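Local coordinates for C-terminal peptide of Putative angiotensinogen (Lampetra fluviatilis, PDB 5INW), which forms the C-terminal piece of a cleaved, heparin-binding serpin whose thrombin inhibition is promoted by heparin, at residues 11-15 / 26-31. Numbering follows the deposited sequence.
Sequences PFVVL and FMGRVA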
loop_
_atom_site.group_PDB
_atom_site.type_symbol
_atom_site.label_atom_id
_atom_site.label_comp_id
_atom_site.label_asym_id
_atom_site.label_seq_id
_atom_site.Cartn_x
_atom_site.Cartn_y
_atom_site.Cartn_z
ATOM N N PRO C 11 14.432 -13.969 -4.968
ATOM C CA PRO C 11 13.462 -12.905 -4.977
ATOM C C PRO C 11 12.063 -13.434 -5.111
ATOM O O PRO C 11 11.849 -14.405 -5.840
ATOM C CB PRO C 11 13.834 -12.116 -6.202
ATOM C CG PRO C 11 15.284 -12.328 -6.371
ATOM C CD PRO C 11 15.691 -13.512 -5.555
ATOM N N PHE C 12 11.134 -12.799 -4.391
ATOM C CA PHE C 12 9.746 -13.218 -4.369
ATOM C C PHE C 12 8.760 -12.053 -4.348
ATOM O O PHE C 12 9.049 -10.985 -3.845
ATOM C CB PHE C 12 9.504 -14.132 -3.194
ATOM C CG PHE C 12 9.637 -13.476 -1.873
ATOM C CD1 PHE C 12 8.526 -13.005 -1.202
ATOM C CD2 PHE C 12 10.865 -13.383 -1.258
ATOM C CE1 PHE C 12 8.655 -12.446 0.059
ATOM C CE2 PHE C 12 11.002 -12.828 0.008
ATOM C CZ PHE C 12 9.911 -12.358 0.662
ATOM N N VAL C 13 7.588 -12.283 -4.923
ATOM C CA VAL C 13 6.472 -11.364 -4.837
ATOM C C VAL C 13 5.665 -11.623 -3.552
ATOM O O VAL C 13 5.469 -12.778 -3.113
ATOM C CB VAL C 13 5.562 -11.509 -6.051
ATOM C CG1 VAL C 13 4.345 -10.590 -5.961
ATOM C CG2 VAL C 13 6.353 -11.208 -7.307
ATOM N N VAL C 14 5.173 -10.533 -2.966
ATOM C CA VAL C 14 4.561 -10.582 -1.654
ATOM C C VAL C 14 3.260 -9.768 -1.732
ATOM O O VAL C 14 3.223 -8.759 -2.382
ATOM C CB VAL C 14 5.577 -10.094 -0.594
ATOM C CG1 VAL C 14 5.613 -8.591 -0.518
ATOM C CG2 VAL C 14 5.279 -10.667 0.752
ATOM N N LEU C 15 2.180 -10.293 -1.159
ATOM C CA LEU C 15 0.875 -9.633 -1.129
ATOM C C LEU C 15 0.213 -9.898 0.219
ATOM O O LEU C 15 0.051 -11.035 0.606
ATOM C CB LEU C 15 -0.072 -10.143 -2.230
ATOM C CG LEU C 15 0.376 -10.073 -3.690
ATOM C CD1 LEU C 15 -0.732 -10.655 -4.534
ATOM C CD2 LEU C 15 0.692 -8.677 -4.185
ATOM N N PHE C 26 -1.057 -4.384 0.930
ATOM C CA PHE C 26 0.288 -4.087 0.499
ATOM C C PHE C 26 0.647 -5.039 -0.599
ATOM O O PHE C 26 0.178 -6.151 -0.614
ATOM C CB PHE C 26 1.307 -4.286 1.622
ATOM C CG PHE C 26 1.126 -3.361 2.798
ATOM C CD1 PHE C 26 1.768 -2.136 2.827
ATOM C CD2 PHE C 26 0.287 -3.707 3.852
ATOM C CE1 PHE C 26 1.585 -1.275 3.898
ATOM C CE2 PHE C 26 0.077 -2.836 4.891
ATOM C CZ PHE C 26 0.734 -1.625 4.924
ATOM N N MET C 27 1.448 -4.554 -1.540
ATOM C CA MET C 27 1.956 -5.313 -2.649
ATOM C C MET C 27 3.408 -5.058 -2.717
ATOM O O MET C 27 3.878 -3.937 -2.486
ATOM C CB MET C 27 1.427 -4.767 -3.981
ATOM C CG MET C 27 0.012 -5.143 -4.281
ATOM S SD MET C 27 -0.763 -4.261 -5.613
ATOM C CE MET C 27 0.556 -4.228 -6.769
ATOM N N GLY C 28 4.129 -6.064 -3.169
ATOM C CA GLY C 28 5.516 -5.847 -3.511
ATOM C C GLY C 28 6.317 -7.065 -3.906
ATOM O O GLY C 28 5.782 -8.161 -4.142
ATOM N N ARG C 29 7.627 -6.809 -3.971
ATOM C CA ARG C 29 8.637 -7.776 -4.293
ATOM C C ARG C 29 9.798 -7.536 -3.350
ATOM O O ARG C 29 10.296 -6.405 -3.233
ATOM C CB ARG C 29 9.106 -7.633 -5.748
ATOM C CG ARG C 29 10.383 -8.433 -6.104
ATOM C CD ARG C 29 11.467 -7.540 -6.669
ATOM N NE ARG C 29 11.108 -7.196 -8.039
ATOM C CZ ARG C 29 11.798 -6.400 -8.842
ATOM N NH1 ARG C 29 11.363 -6.227 -10.075
ATOM N NH2 ARG C 29 12.907 -5.788 -8.422
ATOM N N VAL C 30 10.213 -8.619 -2.692
ATOM C CA VAL C 30 11.392 -8.598 -1.859
ATOM C C VAL C 30 12.535 -9.271 -2.607
ATOM O O VAL C 30 12.456 -10.470 -2.896
ATOM C CB VAL C 30 11.150 -9.310 -0.533
ATOM C CG1 VAL C 30 12.411 -9.250 0.296
ATOM C CG2 VAL C 30 10.007 -8.645 0.210
ATOM N N ALA C 31 13.560 -8.474 -2.937
ATOM C CA ALA C 31 14.799 -8.946 -3.565
ATOM C C ALA C 31 16.073 -8.780 -2.716
ATOM O O ALA C 31 17.055 -9.420 -3.013
ATOM C CB ALA C 31 14.988 -8.273 -4.897
#
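The ring of Phe-12 lies against Val-30, whose CB sits over one ring face, 3.9 Å from the ring centroid, in a CH-pi contact. This arrangement depends on the first torsion of Phe-12 (chi1 67°), which sets CG between the backbone N and the carbonyl carbon and swings the ring across to the partner strand. A branched valine suits the place: its methyls diverge along the ring's outer edge, CG2 toward CZ and CE1, CG1 toward CE2 and CZ, widening the contact. Val-14 shares this apolar face. Its cross-strand neighbour, Gly-28, offers no side chain, so CG1 of Val-14 settles over the glycine backbone, 3.7 Å from Gly-28 O. On the opposite, mainly apolar face Leu-15 and Met-27, both long and flexible, lie side by side, with Leu-15 CD2 3.6 Å from Met-27 CG.

Between these faces reciprocal hydrogen bonds join two pairs, Phe-12 with Val-30 and Val-14 with Gly-28; Val-14 N reaches Gly-28 O from above its carbonyl plane. Arg-29 adds its aliphatic part to the Leu-15 face, CG 3.7 Å from Phe-12 O, then turns its guanidinium away to Glu-323 of the larger angiotensinogen chain, a salt bridge that probably balances its charge. Both strands also join antiparallel ladders with that chain. The chemistry implies a buried beta hairpin (12-18, 24-30), consistent with the C-terminal strands of serpin sheet B staying bound after reactive-loop cleavage.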